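Long-range contacts in sensor-type histidine kinase PrrB (Mycobacterium tuberculosis, PDB 1YSR), which uses ATP to phosphorylate a protein histidine, probably as sensor kinase of the PrrB/PrrA system, and is represented here by its C-terminal ATP-binding domain: residues Asp83-Val89 with Asn134-Ala140; Val97-Ser102 with Leu114-Ala120; Gly127-Glu133 with Leu142-Pro147. One frame throughout, in Å; residues are numbered along the deposited sequence.

Contact 1: residues Asp83-Val89 with Asn134-Ala140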
loop_
_atom_site.group_PDB
_atom_site.type_symbol
_atom_site.label_atom_id
_atom_site.label_comp_id
_atom_site.label_asym_id
_atom_site.label_seq_id
_atom_site.Cartn_x
_atom_site.Cartn_y
_atom_site.Cartn_z
ATOM N N ASP A 83 -17.114 -7.694 5.415
ATOM C CA ASP A 83 -18.366 -8.463 5.707
ATOM C C ASP A 83 -18.193 -9.957 5.444
ATOM O O ASP A 83 -17.565 -10.311 4.456
ATOM C CB ASP A 83 -19.484 -7.943 4.762
ATOM C CG ASP A 83 -20.139 -6.713 5.277
ATOM O OD1 ASP A 83 -21.061 -6.860 6.099
ATOM O OD2 ASP A 83 -19.754 -5.603 4.840
ATOM N N ASP A 84 -18.690 -10.851 6.308
ATOM C CA ASP A 84 -18.526 -12.283 6.039
ATOM C C ASP A 84 -19.859 -13.039 6.317
ATOM O O ASP A 84 -20.791 -12.477 6.918
ATOM C CB ASP A 84 -17.335 -12.914 6.796
ATOM C CG ASP A 84 -17.575 -12.987 8.304
ATOM O OD1 ASP A 84 -18.491 -13.709 8.760
ATOM O OD2 ASP A 84 -16.867 -12.306 9.065
ATOM N N ASN A 85 -19.904 -14.267 5.827
ATOM C CA ASN A 85 -21.110 -15.108 5.914
ATOM C C ASN A 85 -20.869 -16.199 6.968
ATOM O O ASN A 85 -21.522 -17.243 6.977
ATOM C CB ASN A 85 -21.441 -15.727 4.525
ATOM C CG ASN A 85 -20.512 -16.885 4.175
ATOM O OD1 ASN A 85 -19.394 -16.973 4.687
ATOM N ND2 ASN A 85 -20.989 -17.818 3.331
ATOM N N GLY A 86 -19.916 -15.963 7.864
ATOM C CA GLY A 86 -19.604 -16.925 8.929
ATOM C C GLY A 86 -20.587 -16.854 10.101
ATOM O O GLY A 86 -21.723 -16.346 9.960
ATOM N N SER A 87 -20.167 -17.444 11.218
ATOM C CA SER A 87 -20.851 -17.530 12.514
ATOM C C SER A 87 -21.187 -16.186 13.142
ATOM O O SER A 87 -22.185 -16.026 13.876
ATOM C CB SER A 87 -19.929 -18.275 13.512
ATOM O OG SER A 87 -19.545 -19.543 13.065
ATOM N N GLY A 88 -20.373 -15.187 12.858
ATOM C CA GLY A 88 -20.643 -13.913 13.458
ATOM C C GLY A 88 -20.046 -13.821 14.868
ATOM O O GLY A 88 -19.399 -14.745 15.380
ATOM N N VAL A 89 -20.229 -12.652 15.457
ATOM C CA VAL A 89 -19.751 -12.401 16.812
ATOM C C VAL A 89 -21.012 -11.923 17.530
ATOM O O VAL A 89 -21.595 -10.915 17.144
ATOM C CB VAL A 89 -18.699 -11.251 16.861
ATOM C CG1 VAL A 89 -18.313 -10.904 18.311
ATOM C CG2 VAL A 89 -17.462 -11.673 16.101
ATOM N N ASN A 134 -23.506 -6.519 12.578
ATOM C CA ASN A 134 -23.994 -7.751 11.995
ATOM C C ASN A 134 -24.004 -7.577 10.474
ATOM O O ASN A 134 -24.402 -6.538 9.965
ATOM C CB ASN A 134 -25.387 -8.137 12.542
ATOM C CG ASN A 134 -25.320 -8.966 13.857
ATOM O OD1 ASN A 134 -24.324 -8.932 14.624
ATOM N ND2 ASN A 134 -26.399 -9.712 14.117
ATOM N N SER A 135 -23.539 -8.572 9.739
ATOM C CA SER A 135 -23.398 -8.356 8.326
ATOM C C SER A 135 -24.724 -8.746 7.591
ATOM O O SER A 135 -25.354 -9.692 7.999
ATOM C CB SER A 135 -22.325 -9.278 7.815
ATOM O OG SER A 135 -22.258 -9.071 6.444
ATOM N N PRO A 136 -25.062 -8.063 6.500
ATOM C CA PRO A 136 -26.095 -8.533 5.563
ATOM C C PRO A 136 -25.773 -9.893 4.979
ATOM O O PRO A 136 -26.686 -10.601 4.518
ATOM C CB PRO A 136 -26.049 -7.476 4.454
ATOM C CG PRO A 136 -25.590 -6.281 5.079
ATOM C CD PRO A 136 -24.546 -6.750 6.092
ATOM N N LEU A 137 -24.491 -10.301 5.021
ATOM C CA LEU A 137 -24.104 -11.672 4.590
ATOM C C LEU A 137 -24.374 -12.752 5.616
ATOM O O LEU A 137 -24.300 -13.937 5.287
ATOM C CB LEU A 137 -22.610 -11.779 4.153
ATOM C CG LEU A 137 -22.264 -10.752 3.060
ATOM C CD1 LEU A 137 -20.813 -10.829 2.547
ATOM C CD2 LEU A 137 -23.207 -10.927 1.849
ATOM N N GLY A 138 -24.627 -12.364 6.860
ATOM C CA GLY A 138 -24.925 -13.388 7.870
ATOM C C GLY A 138 -23.965 -13.489 9.072
ATOM O O GLY A 138 -24.359 -13.895 10.172
ATOM N N GLY A 139 -22.711 -13.113 8.850
ATOM C CA GLY A 139 -21.668 -13.274 9.819
ATOM C C GLY A 139 -21.300 -11.939 10.439
ATOM O O GLY A 139 -22.155 -11.191 10.854
ATOM N N ALA A 140 -19.996 -11.680 10.537
ATOM C CA ALA A 140 -19.527 -10.440 11.127
ATOM C C ALA A 140 -19.347 -9.373 10.045
ATOM O O ALA A 140 -19.056 -9.706 8.891
ATOM C CB ALA A 140 -18.214 -10.715 11.817
HETATM O O HOH W 1 -22.019 -10.903 13.821
#
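Segment 83-89 carries the D-x-G-x-G signature of the G1 box, Asp-84, Gly-86 and Gly-88, of the GHKL (Bergerat) ATPase fold. It packs on the turn of the hairpin between strands 129-134 and 140-147. At the start of that turn, water 1 accepts from Val-89 N and lies within hydrogen-bonding distance of Asn-134 OD1 (3.1 Å) and Gly-139 O (3.0 Å). Ser-135 OG donates to Asp-83 OD1 (2.5 Å) and accepts from Leu-137 N (2.9 Å), an ST turn. Ser-135 to Gly-138 form a type I beta turn. Leu-137 CB lies 3.4 Å from Asp-84 O. Gly-139 N then donates to Asp-84 O (2.8 Å). A CB on Gly-139 would clash with Asp-84 OD1 and Gly-86 N. In related kinases the G1-box aspartate binds adenine; Asp-84 probably does so here. Its loop is shaped by an Asx turn, Gly-86 N to Asp-84 OD1 (2.8 Å). Ala-140 O accepts from Asp-84 N (2.8 Å), and Ala-140 N donates to Asp-84 OD1 (3.1 Å).

Contact 2: residues Val97-Ser102 with Leu114-Ala120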
loop_
_atom_site.group_PDB
_atom_site.type_symbol
_atom_site.label_atom_id
_atom_site.label_comp_id
_atom_site.label_asym_id
_atom_site.label_seq_id
_atom_site.Cartn_x
_atom_site.Cartn_y
_atom_site.Cartn_z
ATOM N N VAL A 97 -13.558 -9.553 21.899
ATOM C CA VAL A 97 -12.901 -9.953 20.674
ATOM C C VAL A 97 -11.837 -8.878 20.291
ATOM O O VAL A 97 -10.732 -9.211 19.954
ATOM C CB VAL A 97 -13.950 -10.251 19.575
ATOM C CG1 VAL A 97 -13.341 -10.321 18.194
ATOM C CG2 VAL A 97 -14.639 -11.591 19.904
ATOM N N PHE A 98 -12.176 -7.614 20.409
ATOM C CA PHE A 98 -11.198 -6.553 20.101
ATOM C C PHE A 98 -10.007 -6.472 21.069
ATOM O O PHE A 98 -8.967 -5.944 20.710
ATOM C CB PHE A 98 -11.871 -5.194 20.003
ATOM C CG PHE A 98 -12.482 -4.951 18.676
ATOM C CD1 PHE A 98 -11.672 -4.919 17.526
ATOM C CD2 PHE A 98 -13.867 -4.802 18.545
ATOM C CE1 PHE A 98 -12.227 -4.718 16.288
ATOM C CE2 PHE A 98 -14.431 -4.585 17.302
ATOM C CZ PHE A 98 -13.592 -4.547 16.141
ATOM N N GLU A 99 -10.182 -6.969 22.296
ATOM C CA GLU A 99 -9.126 -6.932 23.288
ATOM C C GLU A 99 -8.155 -8.112 23.130
ATOM O O GLU A 99 -7.168 -8.194 23.862
ATOM C CB GLU A 99 -9.738 -6.950 24.697
ATOM C CG GLU A 99 -10.482 -5.687 25.162
ATOM C CD GLU A 99 -11.346 -5.943 26.424
ATOM O OE1 GLU A 99 -11.367 -7.094 26.953
ATOM O OE2 GLU A 99 -12.031 -4.996 26.884
ATOM N N ARG A 100 -8.431 -9.020 22.192
ATOM C CA ARG A 100 -7.627 -10.235 21.978
ATOM C C ARG A 100 -6.915 -10.234 20.646
ATOM O O ARG A 100 -7.511 -9.829 19.655
ATOM C CB ARG A 100 -8.519 -11.489 21.941
ATOM C CG ARG A 100 -9.009 -12.007 23.243
ATOM C CD ARG A 100 -9.272 -13.511 23.132
ATOM N NE ARG A 100 -10.352 -13.813 22.181
ATOM C CZ ARG A 100 -11.546 -14.316 22.514
ATOM N NH1 ARG A 100 -11.825 -14.594 23.790
ATOM N NH2 ARG A 100 -12.463 -14.551 21.561
ATOM N N PHE A 101 -5.682 -10.765 20.625
ATOM C CA PHE A 101 -4.938 -11.060 19.396
ATOM C C PHE A 101 -5.313 -12.451 18.909
ATOM O O PHE A 101 -5.595 -13.329 19.724
ATOM C CB PHE A 101 -3.413 -10.906 19.620
ATOM C CG PHE A 101 -2.988 -9.478 19.859
ATOM C CD1 PHE A 101 -2.660 -8.655 18.784
ATOM C CD2 PHE A 101 -2.958 -8.942 21.151
ATOM C CE1 PHE A 101 -2.300 -7.324 18.972
ATOM C CE2 PHE A 101 -2.587 -7.597 21.360
ATOM C CZ PHE A 101 -2.262 -6.782 20.261
ATOM N N SER A 102 -5.377 -12.653 17.592
ATOM C CA SER A 102 -5.862 -13.942 17.038
ATOM C C SER A 102 -4.900 -15.110 17.183
ATOM O O SER A 102 -3.734 -15.014 16.808
ATOM C CB SER A 102 -6.342 -13.827 15.581
ATOM O OG SER A 102 -5.408 -13.179 14.729
ATOM N N LEU A 114 -10.951 -16.243 18.229
ATOM C CA LEU A 114 -11.255 -15.062 17.426
ATOM C C LEU A 114 -10.724 -13.806 18.114
ATOM O O LEU A 114 -11.162 -13.465 19.229
ATOM C CB LEU A 114 -12.769 -14.920 17.222
ATOM C CG LEU A 114 -13.275 -13.634 16.551
ATOM C CD1 LEU A 114 -13.039 -13.619 15.030
ATOM C CD2 LEU A 114 -14.733 -13.512 16.833
ATOM N N GLY A 115 -9.849 -13.078 17.423
ATOM C CA GLY A 115 -9.148 -11.964 18.036
ATOM C C GLY A 115 -8.847 -10.955 16.995
ATOM O O GLY A 115 -8.253 -11.292 15.962
ATOM N N LEU A 116 -9.285 -9.730 17.251
ATOM C CA LEU A 116 -9.126 -8.616 16.322
ATOM C C LEU A 116 -8.328 -7.412 16.887
ATOM O O LEU A 116 -8.494 -6.297 16.421
ATOM C CB LEU A 116 -10.507 -8.134 15.854
ATOM C CG LEU A 116 -11.290 -9.150 15.005
ATOM C CD1 LEU A 116 -12.733 -8.715 14.822
ATOM C CD2 LEU A 116 -10.608 -9.366 13.685
ATOM N N ALA A 117 -7.496 -7.625 17.904
ATOM C CA ALA A 117 -6.727 -6.540 18.510
ATOM C C ALA A 117 -5.772 -5.850 17.549
ATOM O O ALA A 117 -5.488 -4.654 17.738
ATOM C CB ALA A 117 -5.941 -7.024 19.683
ATOM N N LEU A 118 -5.266 -6.597 16.553
ATOM C CA LEU A 118 -4.372 -5.993 15.527
ATOM C C LEU A 118 -5.117 -4.952 14.753
ATOM O O LEU A 118 -4.607 -3.860 14.494
ATOM C CB LEU A 118 -3.794 -7.022 14.548
ATOM C CG LEU A 118 -2.517 -7.817 14.857
ATOM C CD1 LEU A 118 -2.148 -8.703 13.643
ATOM C CD2 LEU A 118 -1.372 -6.891 15.244
ATOM N N VAL A 119 -6.350 -5.281 14.402
ATOM C CA VAL A 119 -7.214 -4.369 13.719
ATOM C C VAL A 119 -7.446 -3.115 14.546
ATOM O O VAL A 119 -7.280 -1.997 14.070
ATOM C CB VAL A 119 -8.543 -5.051 13.357
ATOM C CG1 VAL A 119 -9.434 -4.095 12.640
ATOM C CG2 VAL A 119 -8.296 -6.277 12.481
ATOM N N ALA A 120 -7.855 -3.272 15.818
ATOM C CA ALA A 120 -8.047 -2.104 16.660
ATOM C C ALA A 120 -6.800 -1.237 16.794
ATOM O O ALA A 120 -6.875 -0.007 16.756
ATOM C CB ALA A 120 -8.574 -2.539 18.064
HETATM O O HOH W 2 -5.582 -9.749 15.868
#
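Arg-100 makes a forked hydrogen bond to the backbone. Its NE and NH2 both donate to Leu-114 O, at 3.1 and 2.9 Å. Its own carbonyl works too: Ala-117 N donates to Arg-100 O (2.8 Å). One residue earlier, Leu-116 N donates to Val-97 O (3.1 Å) in a straight bond. The two backbone bonds hold the start of helix 117-125, with Leu-116 at the N-cap, beside Val-97 and Arg-100. Water 2 accepts from Leu-118 N, donates to Gly-115 O and accepts weakly from Ser-102 N. The backbones come very close at Gly-115, whose CA is 3.1 Å from Arg-100 O; a CB there would clash with Arg-100 O and Ser-102 N. Further out, Ala-117 CB sits over the face of the Phe-101 ring, 3.5 Å from its centroid, a CH-pi contact. Phe-98 CD1 packs on Leu-116 CB (3.8 Å), and Val-97 CG2 on Leu-114 CD2 (3.6 Å). Leu-118 also packs on Pro-149 of a second subunit. The unmodelled residues 103-113 probably include most of the ATP lid. This is the pairing of F box (Phe-98 to Phe-101) and the end of the G2 box (Leu-114 to Leu-116) in histidine kinase ATP-binding domains.

Contact 3: residues Gly127-Glu133 with Leu142-Pro147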
loop_
_atom_site.group_PDB
_atom_site.type_symbol
_atom_site.label_atom_id
_atom_site.label_comp_id
_atom_site.label_asym_id
_atom_site.label_seq_id
_atom_site.Cartn_x
_atom_site.Cartn_y
_atom_site.Cartn_z
ATOM N N GLY A 127 -5.964 7.222 14.041
ATOM C CA GLY A 127 -6.960 8.131 14.610
ATOM C C GLY A 127 -8.401 7.794 14.302
ATOM O O GLY A 127 -9.244 8.650 14.252
ATOM N N GLY A 128 -8.682 6.519 14.058
ATOM C CA GLY A 128 -10.031 6.117 13.760
ATOM C C GLY A 128 -10.445 5.020 14.719
ATOM O O GLY A 128 -9.799 4.804 15.754
ATOM N N THR A 129 -11.495 4.283 14.343
ATOM C CA THR A 129 -12.048 3.263 15.228
ATOM C C THR A 129 -12.304 1.974 14.462
ATOM O O THR A 129 -12.447 2.015 13.244
ATOM C CB THR A 129 -13.379 3.729 15.800
ATOM O OG1 THR A 129 -14.282 4.038 14.713
ATOM C CG2 THR A 129 -13.162 5.016 16.618
ATOM N N ALA A 130 -12.274 0.843 15.180
ATOM C CA ALA A 130 -12.718 -0.432 14.619
ATOM C C ALA A 130 -13.921 -0.919 15.447
ATOM O O ALA A 130 -13.925 -0.808 16.663
ATOM C CB ALA A 130 -11.614 -1.418 14.667
ATOM N N SER A 131 -14.944 -1.429 14.779
ATOM C CA SER A 131 -16.067 -1.991 15.522
ATOM C C SER A 131 -16.686 -3.120 14.759
ATOM O O SER A 131 -16.424 -3.308 13.560
ATOM C CB SER A 131 -17.075 -0.909 15.786
ATOM O OG SER A 131 -17.432 -0.350 14.570
ATOM N N LEU A 132 -17.524 -3.867 15.472
ATOM C CA LEU A 132 -18.250 -4.989 14.868
ATOM C C LEU A 132 -19.753 -4.727 14.816
ATOM O O LEU A 132 -20.369 -4.097 15.730
ATOM C CB LEU A 132 -17.962 -6.252 15.657
ATOM C CG LEU A 132 -16.624 -6.944 15.345
ATOM C CD1 LEU A 132 -16.153 -7.787 16.470
ATOM C CD2 LEU A 132 -16.762 -7.816 14.056
ATOM N N GLU A 133 -20.322 -5.179 13.713
ATOM C CA GLU A 133 -21.758 -5.049 13.401
ATOM C C GLU A 133 -22.197 -6.379 12.838
ATOM O O GLU A 133 -21.379 -7.300 12.683
ATOM C CB GLU A 133 -21.981 -3.991 12.342
ATOM C CG GLU A 133 -21.652 -2.619 12.799
ATOM C CD GLU A 133 -21.824 -1.583 11.712
ATOM O OE1 GLU A 133 -22.304 -1.942 10.604
ATOM O OE2 GLU A 133 -21.468 -0.415 11.966
ATOM N N LEU A 142 -16.866 -6.172 10.112
ATOM C CA LEU A 142 -15.892 -5.372 10.836
ATOM C C LEU A 142 -15.713 -4.072 10.095
ATOM O O LEU A 142 -15.403 -4.076 8.896
ATOM C CB LEU A 142 -14.552 -6.112 10.903
ATOM C CG LEU A 142 -13.279 -5.445 11.471
ATOM C CD1 LEU A 142 -13.478 -4.851 12.754
ATOM C CD2 LEU A 142 -12.280 -6.540 11.599
ATOM N N VAL A 143 -15.882 -2.957 10.807
ATOM C CA VAL A 143 -15.895 -1.681 10.191
ATOM C C VAL A 143 -14.773 -0.843 10.749
ATOM O O VAL A 143 -14.657 -0.673 11.958
ATOM C CB VAL A 143 -17.219 -0.891 10.393
ATOM C CG1 VAL A 143 -17.166 0.323 9.502
ATOM C CG2 VAL A 143 -18.417 -1.699 9.992
ATOM N N LEU A 144 -13.936 -0.323 9.865
ATOM C CA LEU A 144 -12.837 0.565 10.333
ATOM C C LEU A 144 -13.176 1.902 9.835
ATOM O O LEU A 144 -13.379 2.059 8.653
ATOM C CB LEU A 144 -11.527 0.212 9.681
ATOM C CG LEU A 144 -10.824 -1.091 9.868
ATOM C CD1 LEU A 144 -9.342 -0.721 9.895
ATOM C CD2 LEU A 144 -11.257 -1.764 11.117
ATOM N N ARG A 145 -13.280 2.878 10.723
ATOM C CA ARG A 145 -13.624 4.215 10.313
ATOM C C ARG A 145 -12.424 5.141 10.496
ATOM O O ARG A 145 -12.011 5.391 11.613
ATOM C CB ARG A 145 -14.810 4.715 11.109
ATOM C CG ARG A 145 -16.091 4.027 10.742
ATOM C CD ARG A 145 -17.257 4.553 11.549
ATOM N NE ARG A 145 -18.075 3.479 12.089
ATOM C CZ ARG A 145 -19.084 2.943 11.430
ATOM N NH1 ARG A 145 -19.359 3.390 10.222
ATOM N NH2 ARG A 145 -19.807 1.976 11.954
ATOM N N LEU A 146 -11.905 5.636 9.382
ATOM C CA LEU A 146 -10.644 6.335 9.349
ATOM C C LEU A 146 -10.772 7.743 8.784
ATOM O O LEU A 146 -11.466 7.936 7.776
ATOM C CB LEU A 146 -9.613 5.575 8.537
ATOM C CG LEU A 146 -9.335 4.149 8.929
ATOM C CD1 LEU A 146 -8.267 3.549 8.039
ATOM C CD2 LEU A 146 -9.029 3.954 10.402
ATOM N N PRO A 147 -10.135 8.725 9.472
ATOM C CA PRO A 147 -10.243 10.099 9.042
ATOM C C PRO A 147 -9.476 10.363 7.771
ATOM O O PRO A 147 -8.378 9.808 7.563
ATOM C CB PRO A 147 -9.642 10.886 10.198
ATOM C CG PRO A 147 -8.720 10.001 10.862
ATOM C CD PRO A 147 -9.402 8.615 10.749
HETATM O O HOH W 3 -15.655 1.758 13.373
#
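Ala-130 CB packs on Leu-144 CD2 (3.6 Å) and more loosely on Leu-142 CD1 (4.3 Å). Leu-132 CD2 lies 4.2 Å from Leu-142 CB. These residues share the sheet face covered by helices 94-98 and 117-125, where Phe-98 and Val-119 meet them. The two strands form an antiparallel beta hairpin at the C-terminal end of the alpha/beta sandwich of the GHKL fold. Strand 129-134 is at the edge of the sheet within this chain. Thr-129 with Arg-145 and Ser-131 with Val-143 are hydrogen-bonded pairs. Arg-145 N donates to Thr-129 O at 2.8 Å. Thr-129 N donates to Arg-145 O at 3.0 Å. Gly-128 CA approaches Arg-145 O to 3.0 Å, where a CB would clash. On the other face, water 3 hydrogen-bonds to Thr-129 OG1 and Ser-131 OG and donates to Val-143 O. Beyond it, Arg-145 NH2 forms a salt bridge with Glu-133 OE2 (2.9 Å), though the hydrogen bond within it is weak. Arg-145 also pairs with Glu-79, and Glu-133 with Arg-141.

Overall arrangement
All three contacts belong to one ATP-binding domain. Contact 1 and contact 3 share the mixed sheet, where strands 77-84 and 140-147 are neighbours; their centres are about 16 Å apart. Contact 1 holds the turn of the hairpin whose strands pair in contact 3. Contact 2 joins helices 94-98 and 117-125 on one face of that sheet, its centre about 17 Å from that of contact 1 and about 13 Å from that of contact 3. Along the chain, contact 2 is nested within contact 1 and precedes contact 3, while contacts 1 and 3 cross. Val-89 packs on Val-97, Leu-114 and Leu-132, linking the G1 loop to helix 94-98, the end of the G2 box and the sheet.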